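Local coordinates for Amuc_1102 (PDB 7DSZ), which is of unestablished function but adopts an immunoglobulin-like fold related to archaeal type IV pilus proteins, which suggests a role in a pilus-like assembly, at residues M17-S22 with G69-L74; F54-K59 with F76-A81; E97-N102 with E195-N200. All coordinates share one frame; numbering follows the deposited sequence.

In the fold
Contacts 1 and 2 join the two sheets of the immunoglobulin-like fold, while contact 3 lies within one of them. Contacts 1 and 2 both pack strand 70-83 against the other sheet, at its neighbouring strands 18-32 and 50-63, with centres about 17 Å apart; Val21 CG1 lies 4.0 Å from Phe58 CD2 where they meet. Contact 3 adds a short, weakly bonded strand near the end of the modelled chain to the edge of strand 91-104 that faces away from strand 70-83, its centre about 14 Å from both others. Probable backbone bonds run from Tyr100 N to Leu74 O (2.9 Å) and from Phe76 N to Val98 O (2.8 Å). Contacts 1 and 3 also touch the second subunit.

Contact 1: residues M17-S22 with G69-L74; sequences MQVRVS and GYIDAL
The backbones of 17-22 and 69-74 run about 50° apart and stay well separated, with Val19 CA 8.6 Å from Ile71 CA, so side chains alone bridge the gap. Ile71 does most of the work. Its CG1 sits in the crowded position between backbone N and carbonyl carbon (chi1 62°), with CG2 anti to the carbonyl carbon, and both branches then reach the same valine: CG2 meets Val19 CG2 at 3.9 Å, while CD1 comes within 4.0 Å of Val19 CG1, so the valine is met tip to tip on both its methyls. Met17 runs extended to its sulfur, then bends at chi3 (53°) to bring CE obliquely against Ile71 CG2 at 4.0 Å. This is the sheet-to-sheet packing of a beta sandwich, strand 18-32 from one layer and strand 70-83 from the other, with Tyr143 of strand 134-143 touching Met17, Val19, Ile71 and Leu74 alike. An alanine in place of Ile71 would lose the contacts of CG2 and CD1 with Val19 and Met17 and would probably loosen this end of the interface. After the corner at Asp72, Leu74 again points toward the other layer, and its CD1 meets Val21 CG2 end on at 3.9 Å.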
loop_
_atom_site.group_PDB
_atom_site.type_symbol
_atom_site.label_atom_id
_atom_site.label_comp_id
_atom_site.label_asym_id
_atom_site.label_seq_id
_atom_site.Cartn_x
_atom_site.Cartn_y
_atom_site.Cartn_z
ATOM N N MET C 17 -21.523 -24.878 2.823
ATOM C CA MET C 17 -20.277 -25.498 2.381
ATOM C C MET C 17 -19.237 -25.469 3.496
ATOM O O MET C 17 -19.105 -24.482 4.227
ATOM C CB MET C 17 -19.735 -24.787 1.133
ATOM C CG MET C 17 -18.409 -25.347 0.611
ATOM S SD MET C 17 -17.774 -24.399 -0.812
ATOM C CE MET C 17 -17.802 -22.761 -0.101
ATOM N N GLN C 18 -18.523 -26.577 3.652
ATOM C CA GLN C 18 -17.431 -26.672 4.600
ATOM C C GLN C 18 -16.146 -26.912 3.828
ATOM O O GLN C 18 -16.154 -27.407 2.700
ATOM C CB GLN C 18 -17.660 -27.787 5.630
ATOM C CG GLN C 18 -19.000 -27.672 6.338
ATOM C CD GLN C 18 -19.188 -28.752 7.389
ATOM O OE1 GLN C 18 -18.539 -28.743 8.431
ATOM N NE2 GLN C 18 -20.058 -29.697 7.105
ATOM N N VAL C 19 -15.036 -26.576 4.460
ATOM C CA VAL C 19 -13.742 -26.516 3.805
ATOM C C VAL C 19 -12.724 -27.243 4.669
ATOM O O VAL C 19 -12.751 -27.128 5.901
ATOM C CB VAL C 19 -13.350 -25.033 3.577
ATOM C CG1 VAL C 19 -11.891 -24.886 3.283
ATOM C CG2 VAL C 19 -14.211 -24.434 2.463
ATOM N N ARG C 20 -11.834 -27.990 4.027
ATOM C CA ARG C 20 -10.701 -28.621 4.682
ATOM C C ARG C 20 -9.407 -28.192 4.008
ATOM O O ARG C 20 -9.312 -28.165 2.775
ATOM C CB ARG C 20 -10.816 -30.140 4.654
ATOM C CG ARG C 20 -11.994 -30.643 5.481
ATOM C CD ARG C 20 -11.766 -30.363 6.962
ATOM N NE ARG C 20 -12.895 -30.768 7.798
ATOM C CZ ARG C 20 -13.879 -29.962 8.188
ATOM N NH1 ARG C 20 -13.902 -28.680 7.832
ATOM N NH2 ARG C 20 -14.850 -30.440 8.953
ATOM N N VAL C 21 -8.415 -27.868 4.827
ATOM C CA VAL C 21 -7.134 -27.356 4.359
ATOM C C VAL C 21 -6.042 -28.321 4.799
ATOM O O VAL C 21 -5.899 -28.611 5.993
ATOM C CB VAL C 21 -6.868 -25.941 4.899
ATOM C CG1 VAL C 21 -5.501 -25.462 4.460
ATOM C CG2 VAL C 21 -7.950 -24.988 4.399
ATOM N N SER C 22 -5.291 -28.841 3.839
ATOM C CA SER C 22 -4.150 -29.701 4.117
ATOM C C SER C 22 -2.896 -28.835 4.121
ATOM O O SER C 22 -2.472 -28.351 3.071
ATOM C CB SER C 22 -4.036 -30.812 3.079
ATOM O OG SER C 22 -2.888 -31.601 3.330
ATOM N N GLY C 69 -15.116 -23.474 -8.511
ATOM C CA GLY C 69 -13.792 -24.016 -8.283
ATOM C C GLY C 69 -12.979 -23.262 -7.257
ATOM O O GLY C 69 -11.795 -23.587 -7.066
ATOM N N TYR C 70 -13.582 -22.279 -6.589
ATOM C CA TYR C 70 -12.892 -21.405 -5.648
ATOM C C TYR C 70 -13.773 -21.160 -4.436
ATOM O O TYR C 70 -15.004 -21.212 -4.522
ATOM C CB TYR C 70 -12.594 -20.034 -6.258
ATOM C CG TYR C 70 -11.541 -19.966 -7.319
ATOM C CD1 TYR C 70 -11.799 -20.367 -8.629
ATOM C CD2 TYR C 70 -10.295 -19.443 -7.022
ATOM C CE1 TYR C 70 -10.816 -20.258 -9.612
ATOM C CE2 TYR C 70 -9.309 -19.342 -7.982
ATOM C CZ TYR C 70 -9.576 -19.747 -9.277
ATOM O OH TYR C 70 -8.572 -19.637 -10.220
ATOM N N ILE C 71 -13.138 -20.844 -3.308
ATOM C CA ILE C 71 -13.851 -20.337 -2.142
ATOM C C ILE C 71 -13.534 -18.853 -1.985
ATOM O O ILE C 71 -12.520 -18.346 -2.483
ATOM C CB ILE C 71 -13.529 -21.105 -0.841
ATOM C CG1 ILE C 71 -12.045 -20.973 -0.473
ATOM C CG2 ILE C 71 -13.944 -22.586 -0.966
ATOM C CD1 ILE C 71 -11.669 -21.639 0.875
ATOM N N ASP C 72 -14.423 -18.157 -1.266
ATOM C CA ASP C 72 -14.319 -16.706 -1.115
ATOM C C ASP C 72 -12.999 -16.284 -0.490
ATOM O O ASP C 72 -12.345 -15.352 -0.975
ATOM C CB ASP C 72 -15.460 -16.180 -0.250
ATOM C CG ASP C 72 -16.762 -16.083 -0.993
ATOM O OD1 ASP C 72 -16.742 -15.835 -2.219
ATOM O OD2 ASP C 72 -17.804 -16.234 -0.326
ATOM N N ALA C 73 -12.626 -16.907 0.633
ATOM C CA ALA C 73 -11.486 -16.431 1.417
ATOM C C ALA C 73 -11.059 -17.492 2.418
ATOM O O ALA C 73 -11.832 -18.376 2.781
ATOM C CB ALA C 73 -11.805 -15.136 2.170
ATOM N N LEU C 74 -9.809 -17.366 2.871
ATOM C CA LEU C 74 -9.250 -18.109 3.994
ATOM C C LEU C 74 -8.386 -17.138 4.768
ATOM O O LEU C 74 -7.637 -16.361 4.164
ATOM C CB LEU C 74 -8.356 -19.272 3.546
ATOM C CG LEU C 74 -8.933 -20.561 3.013
ATOM C CD1 LEU C 74 -7.780 -21.473 2.643
ATOM C CD2 LEU C 74 -9.816 -21.187 4.116
#

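Contact 2: residues F54-K59 with F76-A81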
loop_
_atom_site.group_PDB
_atom_site.type_symbol
_atom_site.label_atom_id
_atom_site.label_comp_id
_atom_site.label_asym_id
_atom_site.label_seq_id
_atom_site.Cartn_x
_atom_site.Cartn_y
_atom_site.Cartn_z
ATOM N N PHE C 54 8.846 -16.706 4.948
ATOM C CA PHE C 54 8.266 -17.896 5.558
ATOM C C PHE C 54 7.207 -18.435 4.611
ATOM O O PHE C 54 6.261 -17.720 4.284
ATOM C CB PHE C 54 7.644 -17.578 6.921
ATOM C CG PHE C 54 8.634 -17.129 7.966
ATOM C CD1 PHE C 54 9.237 -18.057 8.813
ATOM C CD2 PHE C 54 8.933 -15.785 8.130
ATOM C CE1 PHE C 54 10.152 -17.635 9.807
ATOM C CE2 PHE C 54 9.839 -15.361 9.095
ATOM C CZ PHE C 54 10.442 -16.294 9.942
ATOM N N GLU C 55 7.358 -19.687 4.174
ATOM C CA GLU C 55 6.491 -20.271 3.150
ATOM C C GLU C 55 5.817 -21.509 3.708
ATOM O O GLU C 55 6.492 -22.351 4.302
ATOM C CB GLU C 55 7.308 -20.676 1.922
ATOM C CG GLU C 55 8.025 -19.522 1.237
ATOM C CD GLU C 55 7.134 -18.887 0.210
ATOM O OE1 GLU C 55 6.495 -19.652 -0.561
ATOM O OE2 GLU C 55 7.045 -17.639 0.181
ATOM N N ILE C 56 4.505 -21.653 3.502
ATOM C CA ILE C 56 3.809 -22.882 3.850
ATOM C C ILE C 56 2.963 -23.379 2.684
ATOM O O ILE C 56 2.057 -22.673 2.225
ATOM C CB ILE C 56 2.961 -22.752 5.133
ATOM C CG1 ILE C 56 2.332 -24.102 5.501
ATOM C CG2 ILE C 56 1.910 -21.631 5.054
ATOM C CD1 ILE C 56 1.929 -24.170 6.997
ATOM N N PRO C 57 3.241 -24.565 2.147
ATOM C CA PRO C 57 2.379 -25.133 1.110
ATOM C C PRO C 57 1.049 -25.565 1.691
ATOM O O PRO C 57 0.972 -26.019 2.833
ATOM C CB PRO C 57 3.152 -26.368 0.620
ATOM C CG PRO C 57 4.497 -26.314 1.251
ATOM C CD PRO C 57 4.346 -25.463 2.512
ATOM N N PHE C 58 -0.001 -25.449 0.877
ATOM C CA PHE C 58 -1.294 -25.964 1.309
ATOM C C PHE C 58 -2.174 -26.277 0.108
ATOM O O PHE C 58 -1.918 -25.831 -1.010
ATOM C CB PHE C 58 -1.999 -24.996 2.266
ATOM C CG PHE C 58 -2.574 -23.761 1.614
ATOM C CD1 PHE C 58 -1.800 -22.627 1.437
ATOM C CD2 PHE C 58 -3.906 -23.714 1.256
ATOM C CE1 PHE C 58 -2.348 -21.476 0.891
ATOM C CE2 PHE C 58 -4.461 -22.567 0.709
ATOM C CZ PHE C 58 -3.681 -21.447 0.515
ATOM N N LYS C 59 -3.211 -27.083 0.365
ATOM C CA LYS C 59 -4.217 -27.424 -0.631
ATOM C C LYS C 59 -5.571 -27.436 0.066
ATOM O O LYS C 59 -5.663 -27.813 1.238
ATOM C CB LYS C 59 -3.923 -28.791 -1.289
ATOM C CG LYS C 59 -4.979 -29.223 -2.297
ATOM C CD LYS C 59 -4.684 -30.626 -2.831
ATOM C CE LYS C 59 -3.821 -30.561 -4.064
ATOM N NZ LYS C 59 -3.794 -31.877 -4.795
ATOM N N PHE C 76 -5.226 -16.798 7.225
ATOM C CA PHE C 76 -4.047 -17.454 7.776
ATOM C C PHE C 76 -3.510 -16.602 8.912
ATOM O O PHE C 76 -3.240 -15.419 8.716
ATOM C CB PHE C 76 -2.959 -17.618 6.711
ATOM C CG PHE C 76 -3.149 -18.813 5.829
ATOM C CD1 PHE C 76 -4.247 -18.895 4.982
ATOM C CD2 PHE C 76 -2.233 -19.852 5.845
ATOM C CE1 PHE C 76 -4.425 -20.000 4.156
ATOM C CE2 PHE C 76 -2.408 -20.969 5.021
ATOM C CZ PHE C 76 -3.522 -21.036 4.178
ATOM N N LYS C 77 -3.329 -17.204 10.084
ATOM C CA LYS C 77 -2.717 -16.519 11.217
ATOM C C LYS C 77 -1.338 -17.120 11.441
ATOM O O LYS C 77 -1.210 -18.334 11.636
ATOM C CB LYS C 77 -3.593 -16.638 12.464
ATOM C CG LYS C 77 -4.931 -15.956 12.298
ATOM C CD LYS C 77 -5.845 -16.180 13.510
ATOM C CE LYS C 77 -7.079 -15.263 13.439
ATOM N NZ LYS C 77 -8.001 -15.500 14.595
ATOM N N PHE C 78 -0.308 -16.280 11.350
ATOM C CA PHE C 78 1.070 -16.708 11.527
ATOM C C PHE C 78 1.572 -16.283 12.902
ATOM O O PHE C 78 1.359 -15.141 13.311
ATOM C CB PHE C 78 1.979 -16.089 10.469
ATOM C CG PHE C 78 1.681 -16.535 9.062
ATOM C CD1 PHE C 78 0.666 -15.918 8.341
ATOM C CD2 PHE C 78 2.421 -17.539 8.465
ATOM C CE1 PHE C 78 0.395 -16.302 7.035
ATOM C CE2 PHE C 78 2.163 -17.941 7.156
ATOM C CZ PHE C 78 1.155 -17.315 6.441
ATOM N N TYR C 79 2.264 -17.196 13.584
ATOM C CA TYR C 79 2.882 -16.939 14.882
ATOM C C TYR C 79 4.340 -17.338 14.790
ATOM O O TYR C 79 4.647 -18.497 14.479
ATOM C CB TYR C 79 2.209 -17.739 16.005
ATOM C CG TYR C 79 0.716 -17.554 16.094
ATOM C CD1 TYR C 79 -0.140 -18.367 15.360
ATOM C CD2 TYR C 79 0.161 -16.590 16.922
ATOM C CE1 TYR C 79 -1.506 -18.219 15.437
ATOM C CE2 TYR C 79 -1.214 -16.430 17.007
ATOM C CZ TYR C 79 -2.041 -17.252 16.256
ATOM O OH TYR C 79 -3.411 -17.117 16.321
ATOM N N ILE C 80 5.235 -16.403 15.086
ATOM C CA ILE C 80 6.666 -16.649 15.025
ATOM C C ILE C 80 7.288 -16.145 16.320
ATOM O O ILE C 80 7.021 -15.017 16.749
ATOM C CB ILE C 80 7.304 -15.980 13.791
ATOM C CG1 ILE C 80 6.813 -16.683 12.514
ATOM C CG2 ILE C 80 8.830 -16.021 13.885
ATOM C CD1 ILE C 80 6.975 -15.876 11.225
ATOM N N ALA C 81 8.112 -16.991 16.941
ATOM C CA ALA C 81 8.763 -16.667 18.205
ATOM C C ALA C 81 10.270 -16.609 18.009
ATOM O O ALA C 81 10.868 -17.521 17.421
ATOM C CB ALA C 81 8.391 -17.694 19.288
#
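Strands 54-59 and 76-81 face each other across the sandwich core, their axes 10.6 Å apart at closest approach and their directions 133° apart. Phe76 can be followed outward. Its CB points toward the other strand, and CG lies anti to the carbonyl carbon (chi1 -82°), which carries the ring into the gap. Along one side of that ring, CE2 approaches Ile56 CG2 at 4.4 Å; the same methyl also reaches Phe78 CE2 at 4.3 Å, so Ile56 is shared between the two aromatics. CE1, on the other side, lies 4.0 Å from Phe58 CZ. At the tip, CZ stands over the centre of the Phe58 ring and comes within 3.5 Å of Phe58 CE1. The result is an edge-to-face pair, centroids 4.8 Å apart, though the planes meet at 50° and the T is therefore well tilted. Phe58 CG takes the crowded position between backbone N and carbonyl carbon, and the near-perpendicular turn about chi2 presents the ring face to Phe76. Farther along, Ile80 CD1 rests on the face of Phe54 in a CH-pi contact, 3.5 Å from the ring centroid and almost on its normal. Strand 134-143 flanks this core through Val139 and Val141 against Phe76 and Gln137 against Phe54, while strand 91-104 supplies Val98 to Phe78, Val103 to Phe58 and the ring of Tyr100, edge-to-face with Phe76.

Contact 3: residues E97-N102 with E195-N200; sequences EVKYVN and EIMRPN
Glu195 opens 195-200, whose first two residues form a weakly bonded strand antiparallel to strand 97-101. Its backbone N donates to a water that in turn donates to Asn102 O, a bridge of two 2.8 Å bonds. Its carbonyl O accepts Val101 N at 2.9 Å, the donor standing 30° above the carbonyl plane, and also takes a CA-H...O contact from Tyr100 CA. The side chain is extended, with CG anti to the backbone N, and crosses obliquely over Val101; Val101 CG2 packs on Glu195 CG and CD, 3.7 Å from each. Beyond, OE1 is hydrogen-bonded to Ser116 of the second subunit.

Ile196 pairs with Tyr100 across a non-hydrogen-bonded position, both side chains pointing the same way. Its CG1 lies 3.7 Å from Tyr100 CE1, and the same carbon touches Val98 CG1, a methyl that itself sits over the rim of one face of the tyrosine ring. The phenol OH is held by the backbone N of Ser112.

Met197 N then gives a straight bond to Lys99 O, 2.8 Å and 169°, received almost along the C=O axis. Its CB lies beside Lys99 CB, and the chain bends at chi2 and chi3 to bring CE within 3.6 Å of Val101 CG1, the two side chains crossing at about a right angle. A second water accepts from Lys99 N and donates to Met197 O, continuing the ladder past the last direct bond.

Two direct backbone bonds with a water bridge beyond each end tie this short, weakly bonded edge strand to the larger sheet. With Asn102 bonding Ser118, Ser119 and Arg122 of the second subunit, the polar groups of Glu195 and Asn102 are consistent with a part in subunit association, while on the Tyr100 side Ile196 and Val98 pack on the tyrosine ring, whose one polar group is satisfied by Ser112 N.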
loop_
_atom_site.group_PDB
_atom_site.type_symbol
_atom_site.label_atom_id
_atom_site.label_comp_id
_atom_site.label_asym_id
_atom_site.label_seq_id
_atom_site.Cartn_x
_atom_site.Cartn_y
_atom_site.Cartn_z
ATOM N N GLU C 97 -1.989 -11.656 10.504
ATOM C CA GLU C 97 -3.146 -12.188 9.789
ATOM C C GLU C 97 -3.026 -11.846 8.312
ATOM O O GLU C 97 -2.811 -10.678 7.961
ATOM C CB GLU C 97 -4.452 -11.596 10.311
ATOM C CG GLU C 97 -5.085 -12.341 11.431
ATOM C CD GLU C 97 -6.338 -11.645 11.951
ATOM O OE1 GLU C 97 -6.341 -11.215 13.134
ATOM O OE2 GLU C 97 -7.304 -11.521 11.162
ATOM N N VAL C 98 -3.169 -12.855 7.457
ATOM C CA VAL C 98 -3.220 -12.675 6.007
ATOM C C VAL C 98 -4.533 -13.274 5.527
ATOM O O VAL C 98 -4.757 -14.481 5.684
ATOM C CB VAL C 98 -2.026 -13.338 5.300
ATOM C CG1 VAL C 98 -2.057 -13.064 3.799
ATOM C CG2 VAL C 98 -0.699 -12.857 5.901
ATOM N N LYS C 99 -5.405 -12.445 4.947
ATOM C CA LYS C 99 -6.669 -12.936 4.403
ATOM C C LYS C 99 -6.492 -13.096 2.900
ATOM O O LYS C 99 -6.259 -12.113 2.191
ATOM C CB LYS C 99 -7.826 -11.989 4.722
ATOM C CG LYS C 99 -9.185 -12.522 4.247
ATOM C CD LYS C 99 -10.319 -11.582 4.651
ATOM C CE LYS C 99 -11.664 -12.053 4.096
ATOM N NZ LYS C 99 -12.646 -12.437 5.167
ATOM N N TYR C 100 -6.564 -14.334 2.426
ATOM C CA TYR C 100 -6.474 -14.626 1.002
ATOM C C TYR C 100 -7.875 -14.663 0.430
ATOM O O TYR C 100 -8.804 -15.103 1.104
ATOM C CB TYR C 100 -5.786 -15.972 0.767
ATOM C CG TYR C 100 -4.333 -15.939 1.087
ATOM C CD1 TYR C 100 -3.430 -15.325 0.225
ATOM C CD2 TYR C 100 -3.857 -16.487 2.273
ATOM C CE1 TYR C 100 -2.081 -15.288 0.522
ATOM C CE2 TYR C 100 -2.506 -16.458 2.573
ATOM C CZ TYR C 100 -1.635 -15.856 1.701
ATOM O OH TYR C 100 -0.295 -15.815 1.993
ATOM N N VAL C 101 -8.030 -14.196 -0.810
ATOM C CA VAL C 101 -9.330 -14.231 -1.468
ATOM C C VAL C 101 -9.202 -15.013 -2.764
ATOM O O VAL C 101 -8.119 -15.116 -3.350
ATOM C CB VAL C 101 -9.898 -12.817 -1.733
ATOM C CG1 VAL C 101 -10.310 -12.165 -0.417
ATOM C CG2 VAL C 101 -8.863 -11.966 -2.456
ATOM N N ASN C 102 -10.325 -15.599 -3.188
ATOM C CA ASN C 102 -10.370 -16.455 -4.372
ATOM C C ASN C 102 -9.364 -17.596 -4.247
ATOM O O ASN C 102 -8.407 -17.694 -5.010
ATOM C CB ASN C 102 -10.081 -15.661 -5.656
ATOM C CG ASN C 102 -11.073 -14.561 -5.912
ATOM O OD1 ASN C 102 -12.254 -14.655 -5.567
ATOM N ND2 ASN C 102 -10.588 -13.478 -6.518
ATOM N N GLU C 195 -4.477 -14.370 -4.181
ATOM C CA GLU C 195 -4.606 -12.931 -3.984
ATOM C C GLU C 195 -4.785 -12.604 -2.505
ATOM O O GLU C 195 -5.459 -13.330 -1.773
ATOM C CB GLU C 195 -5.812 -12.425 -4.787
ATOM C CG GLU C 195 -6.109 -10.938 -4.657
ATOM C CD GLU C 195 -7.342 -10.518 -5.459
ATOM O OE1 GLU C 195 -7.902 -11.361 -6.191
ATOM O OE2 GLU C 195 -7.720 -9.336 -5.364
ATOM N N ILE C 196 -4.207 -11.485 -2.066
ATOM C CA ILE C 196 -4.349 -11.021 -0.680
ATOM C C ILE C 196 -5.396 -9.924 -0.607
ATOM O O ILE C 196 -5.326 -8.947 -1.359
ATOM C CB ILE C 196 -3.014 -10.502 -0.129
ATOM C CG1 ILE C 196 -1.974 -11.625 -0.139
ATOM C CG2 ILE C 196 -3.221 -9.863 1.274
ATOM C CD1 ILE C 196 -0.556 -11.140 0.157
ATOM N N MET C 197 -6.322 -10.045 0.342
ATOM C CA MET C 197 -7.308 -8.992 0.547
ATOM C C MET C 197 -6.635 -7.749 1.134
ATOM O O MET C 197 -5.920 -7.836 2.138
ATOM C CB MET C 197 -8.424 -9.474 1.470
ATOM C CG MET C 197 -9.481 -8.420 1.679
ATOM S SD MET C 197 -10.577 -8.377 0.250
ATOM C CE MET C 197 -11.951 -9.307 0.943
ATOM N N ARG C 198 -6.843 -6.605 0.481
ATOM C CA ARG C 198 -6.240 -5.333 0.885
ATOM C C ARG C 198 -6.882 -4.822 2.177
ATOM O O ARG C 198 -7.987 -5.235 2.538
ATOM C CB ARG C 198 -6.400 -4.284 -0.226
ATOM C CG ARG C 198 -5.604 -4.540 -1.513
ATOM C CD ARG C 198 -4.189 -3.949 -1.484
ATOM N NE ARG C 198 -3.373 -4.521 -2.556
ATOM C CZ ARG C 198 -2.123 -4.155 -2.838
ATOM N NH1 ARG C 198 -1.530 -3.198 -2.139
ATOM N NH2 ARG C 198 -1.460 -4.751 -3.825
ATOM N N PRO C 199 -6.213 -3.907 2.887
ATOM C CA PRO C 199 -6.752 -3.452 4.178
ATOM C C PRO C 199 -8.085 -2.735 4.004
ATOM O O PRO C 199 -8.315 -2.034 3.013
ATOM C CB PRO C 199 -5.663 -2.508 4.710
ATOM C CG PRO C 199 -4.417 -2.864 3.946
ATOM C CD PRO C 199 -4.901 -3.293 2.592
ATOM N N ASN C 200 -8.970 -2.928 4.977
ATOM C CA ASN C 200 -10.315 -2.363 4.906
ATOM C C ASN C 200 -10.452 -1.159 5.835
ATOM O O ASN C 200 -9.723 -0.172 5.704
ATOM C CB ASN C 200 -11.359 -3.425 5.258
ATOM C CG ASN C 200 -12.526 -3.445 4.282
ATOM O OD1 ASN C 200 -12.377 -3.105 3.105
ATOM N ND2 ASN C 200 -13.696 -3.847 4.769
HETATM O O HOH W 1 -4.984 -9.607 4.475
HETATM O O HOH W 2 -6.383 -15.894 -5.612
#